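Local structure of muramidase (Sodiomyces alcalophilus, 6ZM8) at residues Y75-G80 and H125-R130; D119-Y124 and N153-W158; Y176-Y181 and R202-G207. The protein hydrolyses bacterial peptidoglycan as a fungal family GH25 lysozyme, probably at the beta-1,4 bonds between N-acetylmuramic acid and N-acetylglucosamine. All blocks are in the same frame, centred on the assembly; numbering follows the deposited sequence.

Interaction 1 (Y75-G80 and H125-R130)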
loop_
_atom_site.group_PDB
_atom_site.type_symbol
_atom_site.label_atom_id
_atom_site.label_comp_id
_atom_site.label_asym_id
_atom_site.label_seq_id
_atom_site.Cartn_x
_atom_site.Cartn_y
_atom_site.Cartn_z
ATOM N N TYR A 75 5.268 14.045 -2.961
ATOM C CA TYR A 75 6.588 13.402 -2.953
ATOM C C TYR A 75 6.479 11.963 -3.464
ATOM O O TYR A 75 7.274 11.515 -4.292
ATOM C CB TYR A 75 7.156 13.453 -1.538
ATOM C CG TYR A 75 8.562 12.932 -1.429
ATOM C CD1 TYR A 75 9.613 13.594 -2.002
ATOM C CD2 TYR A 75 8.852 11.778 -0.721
ATOM C CE1 TYR A 75 10.935 13.150 -1.869
ATOM C CE2 TYR A 75 10.147 11.309 -0.577
ATOM C CZ TYR A 75 11.189 12.008 -1.128
ATOM O OH TYR A 75 12.461 11.553 -0.926
ATOM N N PHE A 76 5.496 11.227 -2.954
ATOM C CA PHE A 76 5.267 9.849 -3.396
ATOM C C PHE A 76 4.975 9.782 -4.894
ATOM O O PHE A 76 5.599 8.996 -5.626
ATOM C CB PHE A 76 4.103 9.288 -2.578
ATOM C CG PHE A 76 3.651 7.922 -2.987
ATOM C CD1 PHE A 76 4.533 6.842 -3.100
ATOM C CD2 PHE A 76 2.283 7.674 -3.172
ATOM C CE1 PHE A 76 4.056 5.569 -3.377
ATOM C CE2 PHE A 76 1.816 6.393 -3.438
ATOM C CZ PHE A 76 2.705 5.335 -3.534
ATOM N N ALA A 77 4.019 10.597 -5.374
ATOM C CA ALA A 77 3.615 10.527 -6.778
ATOM C C ALA A 77 4.758 10.888 -7.722
ATOM O O ALA A 77 4.764 10.438 -8.857
ATOM C CB ALA A 77 2.411 11.392 -7.027
ATOM N N SER A 78 5.701 11.720 -7.262
ATOM C CA SER A 78 6.850 12.144 -8.070
ATOM C C SER A 78 8.013 11.162 -8.017
ATOM O O SER A 78 8.963 11.352 -8.783
ATOM C CB SER A 78 7.356 13.550 -7.570
ATOM O OG SER A 78 6.444 14.547 -7.849
ATOM N N ASN A 79 7.987 10.203 -7.111
ATOM C CA ASN A 79 9.161 9.378 -6.813
ATOM C C ASN A 79 8.797 7.894 -6.723
ATOM O O ASN A 79 9.389 7.163 -5.925
ATOM C CB ASN A 79 9.858 9.861 -5.533
ATOM C CG ASN A 79 10.486 11.222 -5.732
ATOM O OD1 ASN A 79 11.519 11.337 -6.419
ATOM N ND2 ASN A 79 9.887 12.227 -5.203
ATOM N N GLY A 80 7.881 7.463 -7.577
ATOM C CA GLY A 80 7.591 6.043 -7.728
ATOM C C GLY A 80 6.129 5.689 -7.671
ATOM O O GLY A 80 5.750 4.617 -8.151
ATOM N N HIS A 125 -5.126 11.558 -5.527
ATOM C CA HIS A 125 -6.141 11.400 -6.598
ATOM C C HIS A 125 -6.100 12.582 -7.590
ATOM O O HIS A 125 -6.248 12.377 -8.793
ATOM C CB HIS A 125 -7.505 11.251 -5.933
ATOM C CG HIS A 125 -8.640 11.179 -6.894
ATOM N ND1 HIS A 125 -9.350 12.297 -7.242
ATOM C CD2 HIS A 125 -9.172 10.144 -7.542
ATOM C CE1 HIS A 125 -10.312 11.923 -8.113
ATOM N NE2 HIS A 125 -10.216 10.620 -8.314
ATOM N N GLY A 126 -5.906 13.792 -7.087
ATOM C CA GLY A 126 -5.807 14.934 -7.975
ATOM C C GLY A 126 -4.603 14.865 -8.891
ATOM O O GLY A 126 -4.635 15.367 -10.020
ATOM N N ILE A 127 -3.504 14.281 -8.405
ATOM C CA ILE A 127 -2.295 14.172 -9.210
ATOM C C ILE A 127 -2.440 13.040 -10.240
ATOM O O ILE A 127 -2.149 13.211 -11.408
ATOM C CB ILE A 127 -1.044 13.957 -8.337
ATOM C CG1 ILE A 127 -0.803 15.180 -7.455
ATOM C CG2 ILE A 127 0.162 13.669 -9.197
ATOM C CD1 ILE A 127 0.167 14.945 -6.338
ATOM N N THR A 128 -2.815 11.852 -9.753
ATOM C CA THR A 128 -2.690 10.639 -10.540
ATOM C C THR A 128 -3.968 10.196 -11.240
ATOM O O THR A 128 -3.866 9.352 -12.155
ATOM C CB THR A 128 -2.207 9.451 -9.676
ATOM O OG1 THR A 128 -3.260 9.044 -8.794
ATOM C CG2 THR A 128 -0.921 9.726 -8.947
ATOM N N SER A 129 -5.121 10.657 -10.770
ATOM C CA SER A 129 -6.464 10.202 -11.123
ATOM C C SER A 129 -6.956 9.035 -10.269
ATOM O O SER A 129 -8.125 8.643 -10.432
ATOM C CB SER A 129 -6.657 9.851 -12.612
ATOM O OG SER A 129 -6.267 8.527 -12.931
ATOM N N ARG A 130 -6.115 8.481 -9.399
ATOM C CA ARG A 130 -6.485 7.298 -8.645
ATOM C C ARG A 130 -6.617 7.593 -7.156
ATOM O O ARG A 130 -5.805 8.315 -6.568
ATOM C CB ARG A 130 -5.401 6.216 -8.765
ATOM C CG ARG A 130 -5.195 5.709 -10.200
ATOM C CD ARG A 130 -6.497 5.156 -10.794
ATOM N NE ARG A 130 -7.106 4.125 -9.970
ATOM C CZ ARG A 130 -6.845 2.817 -10.033
ATOM N NH1 ARG A 130 -6.034 2.348 -10.997
ATOM N NH2 ARG A 130 -7.437 1.964 -9.199
#

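Interaction 2 (D119-Y124 and N153-W158)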
loop_
_atom_site.group_PDB
_atom_site.type_symbol
_atom_site.label_atom_id
_atom_site.label_comp_id
_atom_site.label_asym_id
_atom_site.label_seq_id
_atom_site.Cartn_x
_atom_site.Cartn_y
_atom_site.Cartn_z
ATOM N N ASP A 119 -6.116 14.582 3.310
ATOM C CA ASP A 119 -5.263 15.437 2.498
ATOM C C ASP A 119 -4.371 14.585 1.576
ATOM O O ASP A 119 -4.201 14.895 0.389
ATOM C CB ASP A 119 -4.443 16.344 3.420
ATOM C CG ASP A 119 -3.790 17.522 2.743
ATOM O OD1 ASP A 119 -4.275 17.983 1.717
ATOM O OD2 ASP A 119 -2.778 18.008 3.337
ATOM N N PHE A 120 -3.805 13.510 2.108
ATOM C CA PHE A 120 -2.995 12.619 1.266
ATOM C C PHE A 120 -3.838 12.026 0.131
ATOM O O PHE A 120 -3.432 12.044 -1.040
ATOM C CB PHE A 120 -2.368 11.508 2.128
ATOM C CG PHE A 120 -1.436 10.628 1.331
ATOM C CD1 PHE A 120 -1.918 9.613 0.505
ATOM C CD2 PHE A 120 -0.060 10.823 1.405
ATOM C CE1 PHE A 120 -1.045 8.841 -0.261
ATOM C CE2 PHE A 120 0.815 10.028 0.660
ATOM C CZ PHE A 120 0.318 9.048 -0.176
ATOM N N VAL A 121 -4.981 11.440 0.470
ATOM C CA VAL A 121 -5.682 10.684 -0.584
ATOM C C VAL A 121 -6.322 11.638 -1.610
ATOM O O VAL A 121 -6.411 11.286 -2.774
ATOM C CB VAL A 121 -6.702 9.674 -0.015
ATOM C CG1 VAL A 121 -6.055 8.762 1.027
ATOM C CG2 VAL A 121 -7.923 10.332 0.575
ATOM N N THR A 122 -6.842 12.803 -1.178
ATOM C CA THR A 122 -7.371 13.763 -2.136
ATOM C C THR A 122 -6.259 14.276 -3.042
ATOM O O THR A 122 -6.446 14.411 -4.262
ATOM C CB THR A 122 -8.077 14.898 -1.386
ATOM O OG1 THR A 122 -9.240 14.393 -0.764
ATOM C CG2 THR A 122 -8.479 16.033 -2.296
ATOM N N THR A 123 -5.103 14.588 -2.466
ATOM C CA THR A 123 -3.988 15.098 -3.268
ATOM C C THR A 123 -3.499 14.034 -4.251
ATOM O O THR A 123 -3.274 14.314 -5.435
ATOM C CB THR A 123 -2.869 15.607 -2.362
ATOM O OG1 THR A 123 -3.376 16.660 -1.526
ATOM C CG2 THR A 123 -1.707 16.158 -3.170
ATOM N N TYR A 124 -3.330 12.802 -3.765
ATOM C CA TYR A 124 -2.862 11.730 -4.640
ATOM C C TYR A 124 -3.825 11.528 -5.828
ATOM O O TYR A 124 -3.401 11.339 -6.953
ATOM C CB TYR A 124 -2.689 10.438 -3.819
ATOM C CG TYR A 124 -2.107 9.309 -4.651
ATOM C CD1 TYR A 124 -0.740 9.232 -4.900
ATOM C CD2 TYR A 124 -2.936 8.337 -5.201
ATOM C CE1 TYR A 124 -0.209 8.223 -5.685
ATOM C CE2 TYR A 124 -2.412 7.315 -5.985
ATOM C CZ TYR A 124 -1.046 7.260 -6.236
ATOM O OH TYR A 124 -0.580 6.251 -7.037
ATOM N N ASN A 153 -15.225 4.089 0.883
ATOM C CA ASN A 153 -15.923 4.151 -0.418
ATOM C C ASN A 153 -15.057 4.764 -1.535
ATOM O O ASN A 153 -15.513 5.002 -2.656
ATOM C CB ASN A 153 -17.177 5.003 -0.269
ATOM C CG ASN A 153 -17.986 5.065 -1.534
ATOM O OD1 ASN A 153 -18.397 4.041 -2.093
ATOM N ND2 ASN A 153 -18.251 6.267 -1.981
ATOM N N ARG A 154 -13.847 5.083 -1.234
ATOM C CA ARG A 154 -12.873 5.499 -2.238
ATOM C C ARG A 154 -11.641 4.597 -2.309
ATOM O O ARG A 154 -11.138 4.320 -3.394
ATOM C CB ARG A 154 -12.390 6.935 -1.968
ATOM C CG ARG A 154 -13.438 7.989 -2.289
ATOM C CD ARG A 154 -13.040 9.379 -1.814
ATOM N NE ARG A 154 -13.038 9.424 -0.365
ATOM C CZ ARG A 154 -12.455 10.392 0.362
ATOM N NH1 ARG A 154 -11.805 11.377 -0.263
ATOM N NH2 ARG A 154 -12.531 10.379 1.668
ATOM N N CYS A 155 -11.115 4.230 -1.157
ATOM C CA CYS A 155 -9.760 3.653 -1.048
ATOM C C CYS A 155 -9.859 2.170 -0.755
ATOM O O CYS A 155 -10.313 1.785 0.317
ATOM C CB CYS A 155 -9.000 4.310 0.093
ATOM S SG CYS A 155 -8.741 6.081 -0.161
ATOM N N PRO A 156 -9.384 1.307 -1.668
ATOM C CA PRO A 156 -9.368 -0.118 -1.360
ATOM C C PRO A 156 -8.515 -0.398 -0.109
ATOM O O PRO A 156 -7.468 0.251 0.086
ATOM C CB PRO A 156 -8.727 -0.757 -2.604
ATOM C CG PRO A 156 -9.010 0.267 -3.716
ATOM C CD PRO A 156 -8.868 1.603 -3.017
ATOM N N LEU A 157 -8.921 -1.389 0.657
ATOM C CA LEU A 157 -8.229 -1.740 1.899
ATOM C C LEU A 157 -7.196 -2.832 1.670
ATOM O O LEU A 157 -7.496 -3.892 1.114
ATOM C CB LEU A 157 -9.268 -2.255 2.902
ATOM C CG LEU A 157 -8.694 -2.717 4.253
ATOM C CD1 LEU A 157 -8.065 -1.556 5.028
ATOM C CD2 LEU A 157 -9.817 -3.381 5.053
ATOM N N TRP A 158 -5.997 -2.564 2.191
ATOM C CA TRP A 158 -4.910 -3.546 2.285
ATOM C C TRP A 158 -4.680 -3.754 3.795
ATOM O O TRP A 158 -4.087 -2.913 4.463
ATOM C CB TRP A 158 -3.686 -3.025 1.553
ATOM C CG TRP A 158 -2.499 -3.922 1.533
ATOM C CD1 TRP A 158 -2.370 -5.200 1.990
ATOM C CD2 TRP A 158 -1.217 -3.559 0.987
ATOM N NE1 TRP A 158 -1.076 -5.657 1.782
ATOM C CE2 TRP A 158 -0.354 -4.659 1.177
ATOM C CE3 TRP A 158 -0.712 -2.377 0.424
ATOM C CZ2 TRP A 158 1.001 -4.614 0.838
ATOM C CZ3 TRP A 158 0.640 -2.313 0.112
ATOM C CH2 TRP A 158 1.477 -3.426 0.320
#

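Interaction 3 (Y176-Y181 and R202-G207)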
loop_
_atom_site.group_PDB
_atom_site.type_symbol
_atom_site.label_atom_id
_atom_site.label_comp_id
_atom_site.label_asym_id
_atom_site.label_seq_id
_atom_site.Cartn_x
_atom_site.Cartn_y
_atom_site.Cartn_z
ATOM N N TYR A 176 -11.834 -6.805 2.375
ATOM C CA TYR A 176 -10.472 -6.428 2.042
ATOM C C TYR A 176 -10.280 -6.522 0.519
ATOM O O TYR A 176 -10.879 -7.386 -0.129
ATOM C CB TYR A 176 -9.407 -7.264 2.781
ATOM C CG TYR A 176 -9.179 -8.704 2.320
ATOM C CD1 TYR A 176 -8.333 -8.972 1.261
ATOM C CD2 TYR A 176 -9.744 -9.807 2.967
ATOM C CE1 TYR A 176 -8.044 -10.260 0.854
ATOM C CE2 TYR A 176 -9.489 -11.104 2.560
ATOM C CZ TYR A 176 -8.615 -11.335 1.505
ATOM O OH TYR A 176 -8.277 -12.583 1.069
ATOM N N THR A 177 -9.389 -5.680 -0.009
ATOM C CA THR A 177 -8.894 -5.848 -1.366
ATOM C C THR A 177 -7.607 -6.660 -1.367
ATOM O O THR A 177 -7.449 -7.601 -2.160
ATOM C CB THR A 177 -8.766 -4.478 -2.049
ATOM O OG1 THR A 177 -10.078 -3.914 -2.180
ATOM C CG2 THR A 177 -8.160 -4.596 -3.435
ATOM N N PHE A 178 -6.670 -6.298 -0.474
ATOM C CA PHE A 178 -5.481 -7.111 -0.237
ATOM C C PHE A 178 -5.436 -7.453 1.264
ATOM O O PHE A 178 -5.833 -6.642 2.096
ATOM C CB PHE A 178 -4.199 -6.348 -0.610
ATOM C CG PHE A 178 -4.127 -5.948 -2.069
ATOM C CD1 PHE A 178 -3.762 -6.873 -3.036
ATOM C CD2 PHE A 178 -4.408 -4.639 -2.452
ATOM C CE1 PHE A 178 -3.644 -6.486 -4.367
ATOM C CE2 PHE A 178 -4.307 -4.261 -3.778
ATOM C CZ PHE A 178 -3.913 -5.187 -4.738
ATOM N N TRP A 179 -4.861 -8.616 1.560
ATOM C CA TRP A 179 -4.632 -9.063 2.940
ATOM C C TRP A 179 -3.183 -9.521 3.034
ATOM O O TRP A 179 -2.774 -10.473 2.352
ATOM C CB TRP A 179 -5.583 -10.214 3.300
ATOM C CG TRP A 179 -5.290 -10.886 4.612
ATOM C CD1 TRP A 179 -4.613 -10.427 5.704
ATOM C CD2 TRP A 179 -5.676 -12.245 4.917
ATOM N NE1 TRP A 179 -4.568 -11.383 6.676
ATOM C CE2 TRP A 179 -5.184 -12.521 6.217
ATOM C CE3 TRP A 179 -6.368 -13.247 4.232
ATOM C CZ2 TRP A 179 -5.309 -13.774 6.818
ATOM C CZ3 TRP A 179 -6.505 -14.475 4.814
ATOM C CH2 TRP A 179 -5.969 -14.734 6.090
ATOM N N GLN A 180 -2.399 -8.808 3.850
ATOM C CA GLN A 180 -1.020 -9.191 4.156
ATOM C C GLN A 180 -1.091 -10.186 5.329
ATOM O O GLN A 180 -1.431 -9.811 6.446
ATOM C CB GLN A 180 -0.191 -7.979 4.543
ATOM C CG GLN A 180 1.309 -8.275 4.478
ATOM C CD GLN A 180 2.063 -7.067 4.997
ATOM O OE1 GLN A 180 1.990 -6.769 6.208
ATOM N NE2 GLN A 180 2.707 -6.328 4.122
ATOM N N TYR A 181 -0.782 -11.449 5.020
ATOM C CA TYR A 181 -1.062 -12.549 5.939
ATOM C C TYR A 181 0.202 -13.189 6.530
ATOM O O TYR A 181 0.074 -13.980 7.455
ATOM C CB TYR A 181 -1.993 -13.594 5.307
ATOM C CG TYR A 181 -1.389 -14.342 4.147
ATOM C CD1 TYR A 181 -1.385 -13.807 2.853
ATOM C CD2 TYR A 181 -0.830 -15.597 4.325
ATOM C CE1 TYR A 181 -0.816 -14.502 1.788
ATOM C CE2 TYR A 181 -0.272 -16.298 3.276
ATOM C CZ TYR A 181 -0.241 -15.738 2.004
ATOM O OH TYR A 181 0.364 -16.449 1.006
ATOM N N ARG A 202 -7.044 -6.882 -12.813
ATOM C CA ARG A 202 -6.812 -6.001 -13.950
ATOM C C ARG A 202 -7.678 -4.739 -13.834
ATOM O O ARG A 202 -7.195 -3.635 -14.150
ATOM C CB ARG A 202 -7.108 -6.745 -15.238
ATOM C CG ARG A 202 -6.993 -5.938 -16.490
ATOM C CD ARG A 202 -5.526 -5.869 -16.863
ATOM N NE ARG A 202 -5.060 -7.175 -17.351
ATOM C CZ ARG A 202 -3.826 -7.679 -17.214
ATOM N NH1 ARG A 202 -2.816 -6.933 -16.803
ATOM N NH2 ARG A 202 -3.576 -8.903 -17.666
ATOM N N ALA A 203 -8.937 -4.881 -13.403
ATOM C CA ALA A 203 -9.808 -3.705 -13.252
ATOM C C ALA A 203 -9.266 -2.742 -12.205
ATOM O O ALA A 203 -9.356 -1.527 -12.372
ATOM C CB ALA A 203 -11.217 -4.134 -12.914
ATOM N N LEU A 204 -8.692 -3.271 -11.121
ATOM C CA LEU A 204 -8.077 -2.399 -10.107
ATOM C C LEU A 204 -6.894 -1.671 -10.704
ATOM O O LEU A 204 -6.721 -0.460 -10.512
ATOM C CB LEU A 204 -7.665 -3.239 -8.893
ATOM C CG LEU A 204 -6.912 -2.454 -7.813
ATOM C CD1 LEU A 204 -7.808 -1.372 -7.195
ATOM C CD2 LEU A 204 -6.430 -3.407 -6.742
ATOM N N ALA A 205 -6.050 -2.377 -11.471
ATOM C CA ALA A 205 -4.944 -1.712 -12.142
ATOM C C ALA A 205 -5.449 -0.634 -13.118
ATOM O O ALA A 205 -4.868 0.452 -13.198
ATOM C CB ALA A 205 -4.075 -2.733 -12.862
ATOM N N ASN A 206 -6.504 -0.943 -13.857
ATOM C CA ASN A 206 -7.013 -0.007 -14.863
ATOM C C ASN A 206 -7.843 1.128 -14.288
ATOM O O ASN A 206 -8.096 2.114 -14.945
ATOM C CB ASN A 206 -7.851 -0.774 -15.894
ATOM C CG ASN A 206 -6.981 -1.449 -16.922
ATOM O OD1 ASN A 206 -5.876 -0.987 -17.223
ATOM N ND2 ASN A 206 -7.542 -2.504 -17.526
ATOM N N GLY A 207 -8.556 0.778 -13.180
ATOM C CA GLY A 207 -9.141 1.944 -12.449
ATOM C C GLY A 207 -10.526 2.059 -12.971
ATOM O O GLY A 207 -11.116 3.174 -13.006
#

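Interaction 1 (Y75-G80 and H125-R130)
Ala77 CB lies over the methyl branches of two consecutive residues, Ile127 and Thr128, where the last turns of helix 69-78 and helix 110-128 come together. The closer approach is to Ile127 CG2, at 3.9 Å. Thr128 CG2 stands a little farther off, 4.2 Å from Ala77 CB. No hydrogen bond crosses between the segments, and just 91 Å² is buried, so this is a small apolar patch close to the surface. In Ile127 the branch that touches is CG2, set anti to the backbone N, while the longer CG1 arm leaves along the N side.

Thr128 works in two directions. Its methyl faces Ala77, whereas OG1 (chi1 71°) sits over its own backbone, between N and the carbonyl carbon. There OG1 bonds to Tyr124 O one turn back and also accepts from Arg130 N at 3.0 Å, which makes an ST turn. A valine in its place would keep a methyl for Ala77 but would probably leave Arg130 N without its acceptor and take one donor from Tyr124 O, so that the turn beyond the helix could shift.

Ser129, with positive phi, is where the chain leaves the helix, and its OG reaches back to Thr128 O (2.7 Å), in the carbonyl plane. The other helix ends with a side-chain bond of its own: Asn79 ND2 donates to Tyr75 O at 2.9 Å, nearly within the amide plane of the asparagine. Deeper in, Phe76 meets the ring of Tyr124, which continues the helix-helix contact toward the core. Helices 69-78 and 110-128 thus lie side by side, as adjacent outer helices do in the TIM-barrel fold of the GH25 family.

Interaction 2 (D119-Y124 and N153-W158)
Val121 on helix 110-128 and Cys155 in the loop before strand 157-160 are the closest backbone pair, their CA atoms 8.1 Å apart, so side chains alone close the gap. In the Val121 conformer described here, CG1 touches Cys155 SG at 4.0 Å. The sulfur is anti to its own carbonyl carbon (chi1 -63°), and the Cys155 side chain also packs on Ile134 of strand 133-136.

Arg154 crosses Val121 at about a right angle, and the chain bends at chi3 to bring its guanidinium to the helix. NH1 comes within 4.0 Å of Thr122 OG1, which lies at the guanidinium edge near its plane but forms no hydrogen bond with it. What holds the group is a salt bridge from NH1 to Glu118 OE2, with NH2 bonded to Arg150 O and the ring of Trp131 adding a cation-pi contact. These partners probably fix the rotation of the guanidinium.

Within the helix, Asp119 O is gripped twice, by Thr123 N and by Thr123 OG1 (2.7 Å), from opposite faces of its plane. An outer helix laid against the chain running into a parallel barrel strand, as here, is the layering of a TIM barrel.

Interaction 3 (Y176-Y181 and R202-G207)
Leu157 O is gripped by two successive backbone N-H groups, Thr177 N and Phe178 N, and these are the two residues whose side chains meet Leu204 of helix 198-206. One methyl does all the touching from the helix. Leu204 CD2 sits 3.7 Å from Phe178 CZ and equally close to CE2, coming at the ring obliquely. The same methyl meets Thr177 CG2 tip to tip at 3.9 Å.

The backbones stay well apart, with 9.4 Å between the CA atoms of Thr177 and Leu204, and the side chains span the gap. Leu204 CB points toward the strand and CG is anti to the backbone N (chi1 176°), which puts CD2 at the Phe178 ring. The Phe178 ring gets there differently: its CB does not aim at the helix, but the far end of the ring swings nearer. No hydrogen bond joins the segments, and 89 Å² is buried in this apolar touch.

Behind the contact the aromatic residues pack on one another. Trp179 CB lies 3.5 Å above one face of the Tyr176 ring, and Tyr181 CB covers a face of Trp179. Gln180 takes another course, NE2 bonding to Asp6 OD2 and OE1 accepting from the hydroxyls of Tyr135 and Tyr162.

Helix 198-206 closes at Gly207, whose positive phi suits a glycine. Strand 178-182 runs parallel to 157-160 and antiparallel to 190-194, and the helix meets it near its start, where Phe178 also packs against Phe26 at the beginning of strand 26-33.

Interactions 1 and 2 share helix 110-128, and their centres are about 11 Å apart. Phe76 CD2 lies 3.8 Å from Phe120 CZ, so aromatic rings of the two contacts pack directly together. Interactions 2 and 3, about 13 Å apart between centres, are joined through the barrel sheet: Leu157 and Phe178 belong to neighbouring parallel strands. Although the centres of interactions 1 and 3 are about 18 Å apart, Arg130 NH2 lies 2.8 Å from Leu204 O, a probable hydrogen bond that joins the two. Interaction 3 lies near the starting end of strand 178-182, whereas TIM-barrel enzymes carry their active sites at the opposite, C-terminal strand ends.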